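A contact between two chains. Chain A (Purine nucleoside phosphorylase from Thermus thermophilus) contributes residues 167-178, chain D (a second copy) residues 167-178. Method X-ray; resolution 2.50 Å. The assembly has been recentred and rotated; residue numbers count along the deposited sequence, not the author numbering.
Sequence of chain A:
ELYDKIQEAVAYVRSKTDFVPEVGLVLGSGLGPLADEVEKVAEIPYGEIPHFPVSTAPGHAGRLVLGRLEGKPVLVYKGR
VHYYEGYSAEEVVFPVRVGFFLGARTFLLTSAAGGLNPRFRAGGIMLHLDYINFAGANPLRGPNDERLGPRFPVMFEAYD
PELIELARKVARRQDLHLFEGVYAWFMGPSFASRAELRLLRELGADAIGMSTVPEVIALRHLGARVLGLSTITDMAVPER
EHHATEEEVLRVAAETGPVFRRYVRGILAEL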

# COMPACT_ATOMS: atom_id res chain seq x y z
N ALA A 167 -11.58 -23.22 -18.42
CA ALA A 167 -11.61 -21.91 -19.09
C ALA A 167 -10.24 -21.66 -19.70
O ALA A 167 -10.20 -21.08 -20.80
CB ALA A 167 -12.01 -20.82 -18.11
N ARG A 168 -9.16 -22.09 -19.03
CA ARG A 168 -7.77 -21.92 -19.53
C ARG A 168 -7.51 -22.85 -20.73
O ARG A 168 -6.97 -22.37 -21.75
CB ARG A 168 -6.75 -22.17 -18.42
CG ARG A 168 -6.61 -20.99 -17.46
CD ARG A 168 -6.10 -21.45 -16.13
NE ARG A 168 -5.82 -20.28 -15.29
CZ ARG A 168 -5.45 -20.34 -14.02
NH1 ARG A 168 -5.30 -21.51 -13.43
NH2 ARG A 168 -5.24 -19.23 -13.34
N LYS A 169 -7.91 -24.12 -20.61
CA LYS A 169 -7.75 -25.15 -21.67
C LYS A 169 -8.46 -24.65 -22.94
O LYS A 169 -7.84 -24.68 -24.04
CB LYS A 169 -8.29 -26.49 -21.16
CG LYS A 169 -7.82 -27.71 -21.94
CD LYS A 169 -7.87 -28.99 -21.14
CE LYS A 169 -7.64 -30.22 -21.99
NZ LYS A 169 -8.67 -30.33 -23.05
N VAL A 170 -9.68 -24.15 -22.81
CA VAL A 170 -10.50 -23.79 -24.00
C VAL A 170 -9.88 -22.55 -24.66
O VAL A 170 -9.95 -22.47 -25.89
CB VAL A 170 -11.98 -23.59 -23.66
CG1 VAL A 170 -12.78 -23.03 -24.84
CG2 VAL A 170 -12.60 -24.88 -23.14
N ALA A 171 -9.29 -21.64 -23.91
CA ALA A 171 -8.65 -20.42 -24.47
C ALA A 171 -7.44 -20.83 -25.32
O ALA A 171 -7.36 -20.38 -26.49
CB ALA A 171 -8.24 -19.46 -23.38
N ARG A 172 -6.55 -21.65 -24.76
CA ARG A 172 -5.38 -22.23 -25.48
C ARG A 172 -5.87 -22.85 -26.80
O ARG A 172 -5.44 -22.34 -27.84
CB ARG A 172 -4.64 -23.20 -24.56
CG ARG A 172 -3.84 -22.46 -23.49
CD ARG A 172 -3.48 -23.12 -22.18
NE ARG A 172 -3.81 -24.52 -21.93
CZ ARG A 172 -4.14 -25.00 -20.72
NH1 ARG A 172 -4.20 -24.19 -19.67
NH2 ARG A 172 -4.44 -26.28 -20.56
N ARG A 173 -6.78 -23.83 -26.73
CA ARG A 173 -7.41 -24.50 -27.90
C ARG A 173 -7.81 -23.46 -28.97
O ARG A 173 -7.43 -23.66 -30.15
CB ARG A 173 -8.59 -25.36 -27.41
CG ARG A 173 -9.03 -26.48 -28.34
CD ARG A 173 -10.30 -26.18 -29.13
NE ARG A 173 -10.05 -25.80 -30.53
CZ ARG A 173 -10.94 -25.27 -31.38
NH1 ARG A 173 -12.18 -25.02 -30.99
NH2 ARG A 173 -10.57 -24.97 -32.61
N GLN A 174 -8.48 -22.36 -28.59
CA GLN A 174 -9.05 -21.37 -29.55
C GLN A 174 -8.01 -20.30 -29.92
O GLN A 174 -8.42 -19.29 -30.54
CB GLN A 174 -10.34 -20.72 -29.02
CG GLN A 174 -11.45 -21.71 -28.69
CD GLN A 174 -12.80 -21.11 -28.33
OE1 GLN A 174 -13.75 -21.83 -28.02
NE2 GLN A 174 -12.90 -19.79 -28.39
N ASP A 175 -6.73 -20.50 -29.59
CA ASP A 175 -5.63 -19.51 -29.78
C ASP A 175 -6.09 -18.12 -29.27
O ASP A 175 -5.83 -17.10 -29.96
CB ASP A 175 -5.13 -19.51 -31.24
CG ASP A 175 -3.75 -18.89 -31.42
OD1 ASP A 175 -2.82 -19.29 -30.68
OD2 ASP A 175 -3.61 -18.00 -32.30
N LEU A 176 -6.70 -18.09 -28.08
CA LEU A 176 -7.31 -16.89 -27.43
C LEU A 176 -6.53 -16.56 -26.14
O LEU A 176 -6.35 -17.47 -25.31
CB LEU A 176 -8.78 -17.22 -27.17
CG LEU A 176 -9.71 -16.12 -26.66
CD1 LEU A 176 -9.80 -16.16 -25.15
CD2 LEU A 176 -9.29 -14.73 -27.15
N HIS A 177 -6.02 -15.33 -26.02
CA HIS A 177 -5.28 -14.87 -24.81
C HIS A 177 -6.30 -14.45 -23.76
O HIS A 177 -6.97 -13.42 -23.97
CB HIS A 177 -4.30 -13.72 -25.08
CG HIS A 177 -3.57 -13.30 -23.85
ND1 HIS A 177 -3.08 -14.22 -22.93
CD2 HIS A 177 -3.25 -12.08 -23.37
CE1 HIS A 177 -2.48 -13.58 -21.95
NE2 HIS A 177 -2.57 -12.26 -22.20
N LEU A 178 -6.42 -15.27 -22.70
CA LEU A 178 -7.40 -15.15 -21.58
C LEU A 178 -6.73 -14.40 -20.43
O LEU A 178 -5.87 -15.03 -19.76
CB LEU A 178 -7.84 -16.55 -21.16
CG LEU A 178 -8.88 -16.63 -20.04
CD1 LEU A 178 -10.20 -15.96 -20.44
CD2 LEU A 178 -9.13 -18.08 -19.68
N ALA D 167 5.69 -15.89 -27.02
CA ALA D 167 5.77 -16.82 -25.87
C ALA D 167 4.37 -17.35 -25.55
O ALA D 167 4.26 -18.55 -25.28
CB ALA D 167 6.41 -16.14 -24.69
N ARG D 168 3.35 -16.49 -25.60
CA ARG D 168 1.94 -16.79 -25.22
C ARG D 168 1.37 -17.81 -26.20
O ARG D 168 0.77 -18.84 -25.73
CB ARG D 168 1.06 -15.53 -25.23
CG ARG D 168 1.21 -14.64 -24.00
CD ARG D 168 0.73 -13.21 -24.22
NE ARG D 168 0.86 -12.38 -23.02
CZ ARG D 168 0.70 -11.07 -22.97
NH1 ARG D 168 0.39 -10.39 -24.06
NH2 ARG D 168 0.86 -10.43 -21.82
N LYS D 169 1.56 -17.52 -27.50
CA LYS D 169 1.15 -18.33 -28.67
C LYS D 169 1.68 -19.75 -28.48
O LYS D 169 0.86 -20.70 -28.48
CB LYS D 169 1.66 -17.68 -29.96
CG LYS D 169 1.07 -18.19 -31.27
CD LYS D 169 1.44 -17.32 -32.49
CE LYS D 169 0.80 -17.76 -33.80
NZ LYS D 169 1.46 -18.96 -34.36
N VAL D 170 2.99 -19.89 -28.25
CA VAL D 170 3.64 -21.22 -28.16
C VAL D 170 3.08 -21.95 -26.93
O VAL D 170 2.87 -23.17 -27.05
CB VAL D 170 5.18 -21.15 -28.13
CG1 VAL D 170 5.80 -22.53 -27.96
CG2 VAL D 170 5.74 -20.46 -29.38
N ALA D 171 2.85 -21.23 -25.82
CA ALA D 171 2.32 -21.84 -24.57
C ALA D 171 0.90 -22.37 -24.82
O ALA D 171 0.59 -23.51 -24.38
CB ALA D 171 2.33 -20.85 -23.43
N ARG D 172 0.09 -21.58 -25.51
CA ARG D 172 -1.23 -22.01 -26.03
C ARG D 172 -1.05 -23.22 -26.95
O ARG D 172 -1.67 -24.25 -26.68
CB ARG D 172 -1.96 -20.82 -26.68
CG ARG D 172 -2.36 -19.75 -25.67
CD ARG D 172 -3.33 -18.74 -26.25
NE ARG D 172 -2.94 -18.23 -27.56
CZ ARG D 172 -2.37 -17.05 -27.79
NH1 ARG D 172 -2.07 -16.22 -26.79
NH2 ARG D 172 -2.07 -16.70 -29.02
N ARG D 173 -0.18 -23.13 -27.96
CA ARG D 173 0.14 -24.23 -28.91
C ARG D 173 0.41 -25.53 -28.11
O ARG D 173 -0.18 -26.55 -28.46
CB ARG D 173 1.30 -23.79 -29.80
CG ARG D 173 1.26 -24.27 -31.25
CD ARG D 173 2.37 -25.27 -31.53
NE ARG D 173 1.98 -26.62 -31.15
CZ ARG D 173 2.81 -27.58 -30.72
NH1 ARG D 173 4.11 -27.35 -30.60
NH2 ARG D 173 2.31 -28.77 -30.42
N GLN D 174 1.21 -25.48 -27.03
CA GLN D 174 1.71 -26.69 -26.31
C GLN D 174 0.77 -27.15 -25.20
O GLN D 174 1.13 -28.16 -24.54
CB GLN D 174 3.09 -26.45 -25.70
CG GLN D 174 4.17 -26.24 -26.76
CD GLN D 174 5.57 -26.25 -26.23
OE1 GLN D 174 6.51 -25.92 -26.96
NE2 GLN D 174 5.73 -26.61 -24.96
N ASP D 175 -0.37 -26.47 -25.01
CA ASP D 175 -1.39 -26.73 -23.95
C ASP D 175 -0.77 -26.51 -22.56
O ASP D 175 -1.11 -27.26 -21.63
CB ASP D 175 -1.99 -28.13 -24.03
CG ASP D 175 -3.31 -28.24 -23.29
OD1 ASP D 175 -4.08 -27.25 -23.34
OD2 ASP D 175 -3.56 -29.27 -22.66
N LEU D 176 0.05 -25.48 -22.44
CA LEU D 176 0.88 -25.20 -21.24
C LEU D 176 0.32 -23.93 -20.58
O LEU D 176 0.26 -22.91 -21.28
CB LEU D 176 2.30 -25.01 -21.78
CG LEU D 176 3.48 -25.13 -20.82
CD1 LEU D 176 4.18 -23.79 -20.69
CD2 LEU D 176 3.07 -25.70 -19.47
N HIS D 177 -0.12 -23.98 -19.33
CA HIS D 177 -0.53 -22.73 -18.63
C HIS D 177 0.73 -21.90 -18.36
O HIS D 177 1.58 -22.37 -17.59
CB HIS D 177 -1.35 -22.97 -17.36
CG HIS D 177 -1.80 -21.66 -16.78
ND1 HIS D 177 -2.57 -20.76 -17.52
CD2 HIS D 177 -1.52 -21.04 -15.62
CE1 HIS D 177 -2.76 -19.66 -16.82
NE2 HIS D 177 -2.13 -19.80 -15.65
N LEU D 178 0.83 -20.72 -18.98
CA LEU D 178 1.98 -19.79 -18.85
C LEU D 178 1.65 -18.68 -17.85
O LEU D 178 0.89 -17.76 -18.22
CB LEU D 178 2.32 -19.19 -20.22
CG LEU D 178 3.41 -18.11 -20.19
CD1 LEU D 178 4.75 -18.69 -19.73
CD2 LEU D 178 3.56 -17.45 -21.54

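Each stretch is the last part of a helix, residues 167-173, followed by a turn and an extended tail. The two copies meet in opposite register about a near-twofold axis: the CA atoms of A:Arg172 and D:Arg172 lie 4.2 Å apart, while A:Arg168 faces D:His177 and A:His177 faces D:Arg168, with CA-CA distances of 7.3 and 7.5 Å. In both chains the helix is closed by two bonds back into its last turn; D:Leu176 N donates to D:Ala171 O at 2.8 Å and D:Asp175 N to D:Arg172 O at 3.1 Å, and the positive phi of D:Asp175 completes a Schellman motif. The reversal carries residues 175-177 back across the partner's helix end.

At the centre the two Arg172 side chains pass each other, their CG atoms 3.8 Å apart. Such close packing suits arginine, whose aliphatic stem can make van der Waals contact while its charge is carried onward. Each guanidinium reaches the aspartate of the other chain: A:Arg172 NE and NH2 both donate to D:Asp175 OD1, at 3.1 and 3.0 Å, and D:Arg172 NE and NH2 to A:Asp175 OD1, at 3.3 and 3.2 Å. One carboxylate oxygen thus accepts two N-H groups in each salt bridge, and the charges of the two arginines are met across the interface rather than left facing each other.

Farther out, each Arg168 covers a histidine. The guanidinium of A:Arg168 lies flat on D:His177, centres 4.1 Å apart and planes at 26°, a stack that pairs a flat cation with an aromatic face. A:Arg168 CD also sits 4.0 Å from the centroid of the D:His177 ring, a CH-pi contact repeated by D:Arg168 CD over the A:His177 ring at the same distance. Val170, in contrast, points away in both chains and is buried.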